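Local coordinates for member of DUF4221 family (Bacteroides vulgatus, PDB 3S9J), which is of unknown function but folds as a six-bladed beta-propeller of the DUF4221 family, at residues C214-L222 and N264-Y272; T298-V306 and E318-K329. All coordinates share one frame; numbering follows the deposited sequence.

Contact 1. Residues C214-L222 and N264-Y272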
loop_
_atom_site.group_PDB
_atom_site.type_symbol
_atom_site.label_atom_id
_atom_site.label_comp_id
_atom_site.label_asym_id
_atom_site.label_seq_id
_atom_site.Cartn_x
_atom_site.Cartn_y
_atom_site.Cartn_z
ATOM N N CYS A 214 9.828 -5.627 -2.943
ATOM C CA CYS A 214 8.729 -5.393 -3.871
ATOM C C CYS A 214 8.082 -6.726 -4.245
ATOM O O CYS A 214 8.779 -7.696 -4.556
ATOM C CB CYS A 214 9.190 -4.731 -5.143
ATOM S SG CYS A 214 10.051 -3.157 -4.869
ATOM N N GLY A 215 6.748 -6.740 -4.212
ATOM C CA GLY A 215 5.944 -7.909 -4.556
ATOM C C GLY A 215 4.949 -7.570 -5.655
ATOM O O GLY A 215 3.927 -6.939 -5.404
ATOM N N PHE A 216 5.265 -7.990 -6.882
ATOM C CA PHE A 216 4.343 -7.858 -8.008
ATOM C C PHE A 216 3.122 -8.712 -7.728
ATOM O O PHE A 216 3.235 -9.842 -7.301
ATOM C CB PHE A 216 5.001 -8.249 -9.361
ATOM C CG PHE A 216 5.863 -7.168 -9.925
ATOM C CD1 PHE A 216 5.317 -6.180 -10.728
ATOM C CD2 PHE A 216 7.197 -7.095 -9.580
ATOM C CE1 PHE A 216 6.087 -5.156 -11.198
ATOM C CE2 PHE A 216 7.977 -6.063 -10.018
ATOM C CZ PHE A 216 7.437 -5.096 -10.855
ATOM N N PHE A 217 1.953 -8.116 -7.904
ATOM C CA PHE A 217 0.703 -8.808 -7.625
ATOM C C PHE A 217 0.602 -10.126 -8.404
ATOM O O PHE A 217 0.076 -11.114 -7.894
ATOM C CB PHE A 217 -0.492 -7.924 -7.955
ATOM C CG PHE A 217 -0.499 -6.578 -7.241
ATOM C CD1 PHE A 217 -0.039 -6.446 -5.932
ATOM C CD2 PHE A 217 -1.006 -5.452 -7.882
ATOM C CE1 PHE A 217 -0.091 -5.184 -5.278
ATOM C CE2 PHE A 217 -1.031 -4.206 -7.247
ATOM C CZ PHE A 217 -0.588 -4.095 -5.948
ATOM N N GLY A 218 1.122 -10.147 -9.618
ATOM C CA GLY A 218 0.992 -11.334 -10.470
ATOM C C GLY A 218 2.128 -12.329 -10.408
ATOM O O GLY A 218 2.212 -13.191 -11.272
ATOM N N TYR A 219 2.995 -12.246 -9.402
ATOM C CA TYR A 219 4.222 -13.042 -9.393
ATOM C C TYR A 219 4.488 -13.745 -8.071
ATOM O O TYR A 219 4.349 -13.165 -7.004
ATOM C CB TYR A 219 5.413 -12.143 -9.744
ATOM C CG TYR A 219 6.674 -12.826 -10.242
ATOM C CD1 TYR A 219 6.623 -13.935 -11.086
ATOM C CD2 TYR A 219 7.924 -12.321 -9.917
ATOM C CE1 TYR A 219 7.796 -14.520 -11.575
ATOM C CE2 TYR A 219 9.099 -12.900 -10.390
ATOM C CZ TYR A 219 9.031 -13.992 -11.216
ATOM O OH TYR A 219 10.202 -14.544 -11.690
ATOM N N ASP A 220 4.940 -14.996 -8.163
ATOM C CA ASP A 220 5.271 -15.817 -7.003
ATOM C C ASP A 220 6.417 -15.282 -6.156
ATOM O O ASP A 220 6.494 -15.599 -4.987
ATOM C CB ASP A 220 5.721 -17.206 -7.446
ATOM C CG ASP A 220 4.607 -18.064 -7.950
ATOM O OD1 ASP A 220 3.463 -17.612 -8.097
ATOM O OD2 ASP A 220 4.905 -19.243 -8.151
ATOM N N SER A 221 7.319 -14.500 -6.739
ATOM C CA SER A 221 8.549 -14.145 -6.050
ATOM C C SER A 221 8.591 -12.684 -5.633
ATOM O O SER A 221 8.021 -11.814 -6.297
ATOM C CB SER A 221 9.772 -14.480 -6.916
ATOM O OG SER A 221 9.916 -15.881 -7.054
ATOM N N LEU A 222 9.261 -12.450 -4.518
ATOM C CA LEU A 222 9.583 -11.099 -4.054
ATOM C C LEU A 222 10.951 -10.658 -4.566
ATOM O O LEU A 222 11.887 -11.450 -4.653
ATOM C CB LEU A 222 9.620 -11.046 -2.526
ATOM C CG LEU A 222 8.326 -11.320 -1.776
ATOM C CD1 LEU A 222 8.622 -11.373 -0.263
ATOM C CD2 LEU A 222 7.272 -10.235 -2.134
ATOM N N ASN A 264 -9.557 -12.823 -10.228
ATOM C CA ASN A 264 -8.520 -13.871 -10.293
ATOM C C ASN A 264 -7.612 -13.834 -9.064
ATOM O O ASN A 264 -7.465 -12.772 -8.394
ATOM C CB ASN A 264 -7.713 -13.724 -11.568
ATOM C CG ASN A 264 -8.432 -14.308 -12.802
ATOM O OD1 ASN A 264 -9.366 -15.068 -12.671
ATOM N ND2 ASN A 264 -7.962 -13.950 -13.990
ATOM N N PRO A 265 -6.996 -14.978 -8.725
ATOM C CA PRO A 265 -6.040 -14.943 -7.620
ATOM C C PRO A 265 -4.845 -14.044 -7.918
ATOM O O PRO A 265 -4.445 -13.906 -9.070
ATOM C CB PRO A 265 -5.597 -16.425 -7.486
ATOM C CG PRO A 265 -5.827 -16.991 -8.840
ATOM C CD PRO A 265 -7.051 -16.309 -9.369
ATOM N N ARG A 266 -4.308 -13.396 -6.891
ATOM C CA ARG A 266 -3.123 -12.564 -7.035
ATOM C C ARG A 266 -2.621 -12.225 -5.666
ATOM O O ARG A 266 -3.330 -12.396 -4.661
ATOM C CB ARG A 266 -3.420 -11.263 -7.781
ATOM C CG ARG A 266 -4.441 -10.358 -7.132
ATOM C CD ARG A 266 -4.527 -9.032 -7.894
ATOM N NE ARG A 266 -5.723 -8.261 -7.541
ATOM C CZ ARG A 266 -6.135 -7.168 -8.192
ATOM N NH1 ARG A 266 -5.460 -6.691 -9.230
ATOM N NH2 ARG A 266 -7.253 -6.553 -7.815
ATOM N N TYR A 267 -1.394 -11.734 -5.621
ATOM C CA TYR A 267 -0.841 -11.239 -4.377
ATOM C C TYR A 267 -1.271 -9.779 -4.199
ATOM O O TYR A 267 -1.706 -9.106 -5.151
ATOM C CB TYR A 267 0.691 -11.435 -4.332
ATOM C CG TYR A 267 0.962 -12.919 -4.392
ATOM C CD1 TYR A 267 0.861 -13.689 -3.244
ATOM C CD2 TYR A 267 1.133 -13.564 -5.597
ATOM C CE1 TYR A 267 0.992 -15.069 -3.284
ATOM C CE2 TYR A 267 1.281 -14.960 -5.645
ATOM C CZ TYR A 267 1.195 -15.693 -4.489
ATOM O OH TYR A 267 1.321 -17.068 -4.528
ATOM N N TRP A 268 -1.169 -9.305 -2.955
ATOM C CA TRP A 268 -1.512 -7.912 -2.647
ATOM C C TRP A 268 -0.382 -7.316 -1.792
ATOM O O TRP A 268 0.749 -7.300 -2.272
ATOM C CB TRP A 268 -2.932 -7.766 -2.066
ATOM C CG TRP A 268 -3.506 -6.385 -2.236
ATOM C CD1 TRP A 268 -3.813 -5.493 -1.252
ATOM C CD2 TRP A 268 -3.825 -5.749 -3.465
ATOM N NE1 TRP A 268 -4.313 -4.344 -1.797
ATOM C CE2 TRP A 268 -4.321 -4.464 -3.157
ATOM C CE3 TRP A 268 -3.722 -6.126 -4.812
ATOM C CZ2 TRP A 268 -4.735 -3.579 -4.128
ATOM C CZ3 TRP A 268 -4.143 -5.219 -5.784
ATOM C CH2 TRP A 268 -4.640 -3.959 -5.432
ATOM N N HIS A 269 -0.643 -6.858 -0.559
ATOM C CA HIS A 269 0.394 -6.200 0.227
ATOM C C HIS A 269 1.632 -7.068 0.433
ATOM O O HIS A 269 1.532 -8.287 0.666
ATOM C CB HIS A 269 -0.057 -5.872 1.654
ATOM C CG HIS A 269 -1.369 -5.171 1.780
ATOM N ND1 HIS A 269 -1.601 -3.906 1.271
ATOM C CD2 HIS A 269 -2.466 -5.505 2.492
ATOM C CE1 HIS A 269 -2.809 -3.517 1.630
ATOM N NE2 HIS A 269 -3.361 -4.475 2.364
ATOM N N ILE A 270 2.793 -6.425 0.415
ATOM C CA ILE A 270 3.946 -6.922 1.148
ATOM C C ILE A 270 4.221 -5.904 2.263
ATOM O O ILE A 270 4.305 -4.705 2.024
ATOM C CB ILE A 270 5.182 -7.213 0.229
ATOM C CG1 ILE A 270 6.361 -7.836 1.025
ATOM C CG2 ILE A 270 5.635 -5.958 -0.522
ATOM C CD1 ILE A 270 6.060 -9.246 1.582
HETATM N N MSE A 271 4.357 -6.395 3.492
HETATM C CA MSE A 271 4.486 -5.529 4.655
HETATM C C MSE A 271 5.613 -6.012 5.549
HETATM O O MSE A 271 5.667 -7.186 5.909
HETATM C CB MSE A 271 3.182 -5.501 5.457
HETATM C CG MSE A 271 2.029 -5.083 4.685
HETATM SE SE MSE A 271 0.455 -4.991 5.850
HETATM C CE MSE A 271 0.924 -4.158 7.129
ATOM N N TYR A 272 6.490 -5.090 5.935
ATOM C CA TYR A 272 7.543 -5.382 6.887
ATOM C C TYR A 272 7.057 -5.097 8.295
ATOM O O TYR A 272 6.413 -4.089 8.532
ATOM C CB TYR A 272 8.777 -4.518 6.594
ATOM C CG TYR A 272 9.892 -4.723 7.584
ATOM C CD1 TYR A 272 10.394 -5.975 7.815
ATOM C CD2 TYR A 272 10.454 -3.658 8.259
ATOM C CE1 TYR A 272 11.411 -6.179 8.737
ATOM C CE2 TYR A 272 11.486 -3.855 9.189
ATOM C CZ TYR A 272 11.957 -5.107 9.417
ATOM O OH TYR A 272 12.977 -5.350 10.330
HETATM O O HOH W 1 2.793 -8.700 -3.429
HETATM O O HOH W 2 1.260 -18.211 -6.888
#
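F217 and W268 stack where two neighbouring blades of the beta-propeller meet, a worked example of how a turn in one blade is keyed against the first strand of the next. F217 lies in the type I turn F216-Y219, which joins strands 211-216 and 221-225; its partner belongs to strand 266-273. With CG beside the backbone N and anti to the carbonyl carbon (chi1 -56°), the phenyl ring slides over the six-membered ring of W268 as an offset stack, centroids 4.3 Å apart and planes at 20°. On the side of the indole away from F217 lies the R266 guanidinium, with W268 CZ3 over the centre of one of its faces; W268 NE1 is bound to Y133 O.

The backbone fixes the same spot: Y267 N donates to F217 O over 2.8 Å, nearly straight at 163° and on a lone pair. Y267 O, buried without a polar partner in the model, faces F217 CD1 at 3.2 Å. With an alanine here in place of F217, one face of the W268 six-membered ring would probably lose its cover and a gap would open beside Y267 O.

The phenol of Y267 continues along the turn, its CD2 reaching Y219 O at 3.5 Å. Its hydroxyl donates a hydrogen bond to a water that in turn donates to D220 OD1, and accepts one from S238 N; S243 and M244 hold the D220 carboxylate. A second water donates to both G215 O and W268 O. Beyond it, I270 and L222 meet tip to tip, CD1 of I270 lying 3.8 Å from CD1 of L222, while I270 CG2 rests 3.9 Å from G215 N.

Contact 2. Residues T298-V306 and E318-K329. With GOL (glycerol), chain S; FMT (formic acid), chain K.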
loop_
_atom_site.group_PDB
_atom_site.type_symbol
_atom_site.label_atom_id
_atom_site.label_comp_id
_atom_site.label_asym_id
_atom_site.label_seq_id
_atom_site.Cartn_x
_atom_site.Cartn_y
_atom_site.Cartn_z
ATOM N N THR A 298 -12.502 -4.958 -5.030
ATOM C CA THR A 298 -12.400 -6.327 -4.535
ATOM C C THR A 298 -13.712 -6.717 -3.856
ATOM O O THR A 298 -14.276 -5.968 -2.999
ATOM C CB THR A 298 -11.212 -6.494 -3.570
ATOM O OG1 THR A 298 -10.009 -6.083 -4.238
ATOM C CG2 THR A 298 -11.119 -7.962 -3.059
ATOM N N PRO A 299 -14.267 -7.870 -4.251
ATOM C CA PRO A 299 -15.520 -8.278 -3.658
ATOM C C PRO A 299 -15.418 -8.500 -2.161
ATOM O O PRO A 299 -14.393 -8.973 -1.670
ATOM C CB PRO A 299 -15.803 -9.645 -4.342
ATOM C CG PRO A 299 -15.102 -9.562 -5.608
ATOM C CD PRO A 299 -13.864 -8.776 -5.350
ATOM N N LYS A 300 -16.507 -8.201 -1.461
ATOM C CA LYS A 300 -16.518 -8.313 0.001
ATOM C C LYS A 300 -16.345 -9.771 0.404
ATOM O O LYS A 300 -15.894 -10.064 1.499
ATOM C CB LYS A 300 -17.825 -7.774 0.574
ATOM C CG LYS A 300 -18.200 -6.370 0.127
ATOM C CD LYS A 300 -17.106 -5.379 0.268
ATOM C CE LYS A 300 -17.644 -3.989 -0.082
ATOM N NZ LYS A 300 -16.613 -3.011 0.117
ATOM N N GLY A 301 -16.707 -10.707 -0.483
ATOM C CA GLY A 301 -16.579 -12.122 -0.171
ATOM C C GLY A 301 -15.275 -12.795 -0.565
ATOM O O GLY A 301 -15.128 -13.999 -0.353
ATOM N N LYS A 302 -14.316 -12.040 -1.102
ATOM C CA LYS A 302 -13.075 -12.656 -1.577
ATOM C C LYS A 302 -12.243 -13.161 -0.397
ATOM O O LYS A 302 -12.012 -12.446 0.555
ATOM C CB LYS A 302 -12.273 -11.706 -2.485
ATOM C CG LYS A 302 -11.256 -12.467 -3.370
ATOM C CD LYS A 302 -10.615 -11.529 -4.398
ATOM C CE LYS A 302 -9.823 -12.332 -5.447
ATOM N NZ LYS A 302 -8.965 -11.496 -6.391
ATOM N N GLU A 303 -11.860 -14.422 -0.440
ATOM C CA GLU A 303 -11.024 -14.977 0.614
ATOM C C GLU A 303 -9.579 -14.582 0.392
ATOM O O GLU A 303 -9.189 -14.194 -0.725
ATOM C CB GLU A 303 -11.184 -16.479 0.662
ATOM C CG GLU A 303 -12.611 -16.878 1.015
ATOM C CD GLU A 303 -12.909 -18.331 0.764
ATOM O OE1 GLU A 303 -12.432 -18.879 -0.266
ATOM O OE2 GLU A 303 -13.652 -18.899 1.597
ATOM N N PHE A 304 -8.800 -14.641 1.459
ATOM C CA PHE A 304 -7.380 -14.296 1.377
ATOM C C PHE A 304 -6.562 -15.054 2.390
ATOM O O PHE A 304 -7.087 -15.712 3.299
ATOM C CB PHE A 304 -7.170 -12.778 1.538
ATOM C CG PHE A 304 -7.496 -12.248 2.898
ATOM C CD1 PHE A 304 -8.828 -12.007 3.258
ATOM C CD2 PHE A 304 -6.485 -11.942 3.805
ATOM C CE1 PHE A 304 -9.161 -11.504 4.511
ATOM C CE2 PHE A 304 -6.805 -11.450 5.067
ATOM C CZ PHE A 304 -8.155 -11.224 5.413
ATOM N N SER A 305 -5.251 -15.013 2.205
ATOM C CA SER A 305 -4.341 -15.546 3.168
ATOM C C SER A 305 -3.245 -14.530 3.443
ATOM O O SER A 305 -3.052 -13.579 2.692
ATOM C CB SER A 305 -3.727 -16.866 2.675
ATOM O OG SER A 305 -2.879 -16.665 1.566
ATOM N N VAL A 306 -2.511 -14.784 4.518
ATOM C CA VAL A 306 -1.296 -14.042 4.829
ATOM C C VAL A 306 -0.159 -15.008 5.046
ATOM O O VAL A 306 -0.225 -15.891 5.916
ATOM C CB VAL A 306 -1.475 -13.165 6.068
ATOM C CG1 VAL A 306 -0.156 -12.445 6.386
ATOM C CG2 VAL A 306 -2.631 -12.146 5.840
ATOM N N GLU A 318 1.599 -19.723 6.943
ATOM C CA GLU A 318 0.581 -19.086 6.139
ATOM C C GLU A 318 -0.768 -19.369 6.737
ATOM O O GLU A 318 -1.090 -20.536 7.011
ATOM C CB GLU A 318 0.640 -19.577 4.679
ATOM C CG GLU A 318 -0.395 -18.909 3.770
ATOM C CD GLU A 318 -0.305 -19.300 2.301
ATOM O OE1 GLU A 318 0.556 -20.138 1.934
ATOM O OE2 GLU A 318 -1.109 -18.735 1.515
ATOM N N THR A 319 -1.572 -18.328 6.914
ATOM C CA THR A 319 -2.884 -18.487 7.520
ATOM C C THR A 319 -3.959 -17.996 6.561
ATOM O O THR A 319 -3.833 -16.932 5.972
ATOM C CB THR A 319 -2.943 -17.735 8.855
ATOM O OG1 THR A 319 -2.087 -18.399 9.792
ATOM C CG2 THR A 319 -4.366 -17.666 9.389
ATOM N N LYS A 320 -5.014 -18.783 6.392
ATOM C CA LYS A 320 -6.109 -18.453 5.469
ATOM C C LYS A 320 -7.212 -17.745 6.257
ATOM O O LYS A 320 -7.443 -18.034 7.430
ATOM C CB LYS A 320 -6.641 -19.741 4.809
ATOM C CG LYS A 320 -7.390 -19.571 3.471
ATOM C CD LYS A 320 -7.234 -20.868 2.615
ATOM C CE LYS A 320 -8.509 -21.299 1.914
ATOM N NZ LYS A 320 -9.086 -20.247 1.031
ATOM N N PHE A 321 -7.858 -16.785 5.613
ATOM C CA PHE A 321 -8.908 -15.995 6.223
ATOM C C PHE A 321 -10.175 -16.083 5.408
ATOM O O PHE A 321 -10.139 -16.176 4.173
ATOM C CB PHE A 321 -8.494 -14.525 6.303
ATOM C CG PHE A 321 -7.335 -14.270 7.223
ATOM C CD1 PHE A 321 -6.035 -14.496 6.810
ATOM C CD2 PHE A 321 -7.541 -13.771 8.489
ATOM C CE1 PHE A 321 -4.972 -14.268 7.646
ATOM C CE2 PHE A 321 -6.463 -13.535 9.324
ATOM C CZ PHE A 321 -5.183 -13.788 8.890
ATOM N N PRO A 322 -11.324 -16.028 6.096
ATOM C CA PRO A 322 -12.595 -16.060 5.376
ATOM C C PRO A 322 -12.924 -14.758 4.696
ATOM O O PRO A 322 -12.356 -13.714 5.030
ATOM C CB PRO A 322 -13.609 -16.355 6.491
ATOM C CG PRO A 322 -12.987 -15.700 7.697
ATOM C CD PRO A 322 -11.511 -15.943 7.557
ATOM N N GLY A 323 -13.845 -14.797 3.743
ATOM C CA GLY A 323 -14.421 -13.571 3.204
ATOM C C GLY A 323 -15.492 -13.015 4.148
ATOM O O GLY A 323 -15.799 -13.640 5.163
ATOM N N LYS A 324 -16.065 -11.873 3.771
ATOM C CA LYS A 324 -17.214 -11.249 4.437
ATOM C C LYS A 324 -16.928 -10.877 5.896
ATOM O O LYS A 324 -17.831 -10.808 6.714
ATOM C CB LYS A 324 -18.475 -12.123 4.315
ATOM C CG LYS A 324 -19.086 -12.107 2.906
ATOM C CD LYS A 324 -20.433 -12.780 2.872
ATOM C CE LYS A 324 -20.313 -14.227 3.334
ATOM N NZ LYS A 324 -19.590 -15.082 2.315
ATOM N N LYS A 325 -15.653 -10.620 6.207
ATOM C CA LYS A 325 -15.271 -10.338 7.589
ATOM C C LYS A 325 -14.242 -9.228 7.709
ATOM O O LYS A 325 -14.421 -8.320 8.535
ATOM C CB LYS A 325 -14.723 -11.603 8.253
ATOM C CG LYS A 325 -14.465 -11.420 9.756
ATOM C CD LYS A 325 -14.228 -12.744 10.498
ATOM C CE LYS A 325 -14.112 -12.447 12.015
ATOM N NZ LYS A 325 -13.799 -13.663 12.784
ATOM N N TYR A 326 -13.184 -9.285 6.908
ATOM C CA TYR A 326 -12.107 -8.326 6.996
ATOM C C TYR A 326 -12.077 -7.365 5.823
ATOM O O TYR A 326 -12.533 -7.682 4.714
ATOM C CB TYR A 326 -10.754 -9.062 7.060
ATOM C CG TYR A 326 -10.679 -9.979 8.232
ATOM C CD1 TYR A 326 -10.387 -9.488 9.504
ATOM C CD2 TYR A 326 -10.910 -11.342 8.092
ATOM C CE1 TYR A 326 -10.339 -10.333 10.603
ATOM C CE2 TYR A 326 -10.860 -12.191 9.190
ATOM C CZ TYR A 326 -10.577 -11.679 10.428
ATOM O OH TYR A 326 -10.561 -12.493 11.521
ATOM N N PHE A 327 -11.521 -6.181 6.070
ATOM C CA PHE A 327 -11.249 -5.208 5.040
ATOM C C PHE A 327 -9.719 -5.086 5.017
ATOM O O PHE A 327 -9.127 -4.212 5.684
ATOM C CB PHE A 327 -11.945 -3.867 5.327
ATOM C CG PHE A 327 -11.937 -2.948 4.152
ATOM C CD1 PHE A 327 -12.962 -3.005 3.204
ATOM C CD2 PHE A 327 -10.874 -2.102 3.915
ATOM C CE1 PHE A 327 -12.935 -2.174 2.067
ATOM C CE2 PHE A 327 -10.864 -1.289 2.790
ATOM C CZ PHE A 327 -11.881 -1.338 1.873
ATOM N N TYR A 328 -9.067 -6.027 4.319
ATOM C CA TYR A 328 -7.614 -6.152 4.436
ATOM C C TYR A 328 -6.853 -5.033 3.742
ATOM O O TYR A 328 -5.651 -4.898 3.985
ATOM C CB TYR A 328 -7.119 -7.534 3.979
ATOM C CG TYR A 328 -7.448 -7.901 2.553
ATOM C CD1 TYR A 328 -6.692 -7.379 1.497
ATOM C CD2 TYR A 328 -8.488 -8.749 2.252
ATOM C CE1 TYR A 328 -6.985 -7.687 0.171
ATOM C CE2 TYR A 328 -8.772 -9.101 0.917
ATOM C CZ TYR A 328 -8.032 -8.572 -0.111
ATOM O OH TYR A 328 -8.299 -8.857 -1.421
ATOM N N LYS A 329 -7.523 -4.237 2.927
ATOM C CA LYS A 329 -6.927 -3.042 2.369
ATOM C C LYS A 329 -6.783 -1.893 3.389
ATOM O O LYS A 329 -6.275 -0.818 3.041
ATOM C CB LYS A 329 -7.658 -2.595 1.103
ATOM C CG LYS A 329 -7.535 -3.663 0.013
ATOM C CD LYS A 329 -8.014 -3.190 -1.332
ATOM C CE LYS A 329 -7.906 -4.289 -2.361
ATOM N NZ LYS A 329 -8.383 -3.880 -3.735
HETATM C C1 GOL S . -10.501 -5.590 0.806
HETATM O O1 GOL S . -10.248 -4.601 1.770
HETATM C C2 GOL S . -11.690 -6.425 1.307
HETATM O O2 GOL S . -11.189 -7.217 2.343
HETATM C C3 GOL S . -12.173 -7.347 0.206
HETATM O O3 GOL S . -13.177 -8.209 0.712
HETATM C C FMT K . -16.622 -2.031 3.352
HETATM O O1 FMT K . -16.674 -3.140 2.745
HETATM O O2 FMT K . -16.549 -0.931 2.783
HETATM O O HOH W 3 -11.036 -2.949 -3.613
HETATM O O HOH W 4 -16.872 -15.629 0.649
HETATM O O HOH W 5 -15.295 -17.157 3.298
#
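E318 OE2 takes a hydrogen bond from S305 OG over 2.7 Å, on its anti lone pair, and is also bonded to S238 OG. R239 forms a salt bridge to OE1, so both oxygens of this carboxylate are engaged and its rotation is probably fixed. The segments include part of the hairpin of strands 304-309 and 315-321, the last two strands of a propeller blade, and illustrate how such a hairpin is tied from both backbone and side chains. F304 and F321 form an antiparallel hydrogen-bonded pair, F321 N giving F304 O a short bond of 2.7 Å while the return bond from F304 N is weak; V306 and T319 make a second such pair.

At the hairpin's open end, F304 is the centre of an aromatic cluster. With CG held between the backbone N and the carbonyl carbon (chi1 67°), its ring is directed between F321 CB over one face and Y328 CD2 over the other, each 3.4 Å above its plane, with Y326 CB at the edge. The F321 ring is nearly parallel to that of F304 (1°) but slid aside, barely overlapping.

Where the chain leaves the hairpin for strand 327-334, a glycerol, probably from crystallisation, bonds through O2 to Y326 O and Y328 N. Alongside it the extended chain of K329 carries NZ to T298 OG1, to which it donates at 2.8 Å.

Both contacts involve the blade that begins with strand 266-273. Contact 1 is buried, its centre about 11 Å from that of the chain, and joins that blade's first strand to the preceding blade; contact 2, about 16 Å out and only partly buried, binds the blade's last two strands together and reaches the next blade. Their chemistry follows: contact 1 relies on one direct hydrogen bond, two bridging waters and an offset ring stack, whereas contact 2 combines a ladder of strand bonds with a buried carboxylate, E318, and a long E303-K320 salt bridge nearer the surface. They also touch, probably by hydrogen bonds from H269 NE2 to Y328 O and from K302 NZ to N264 O.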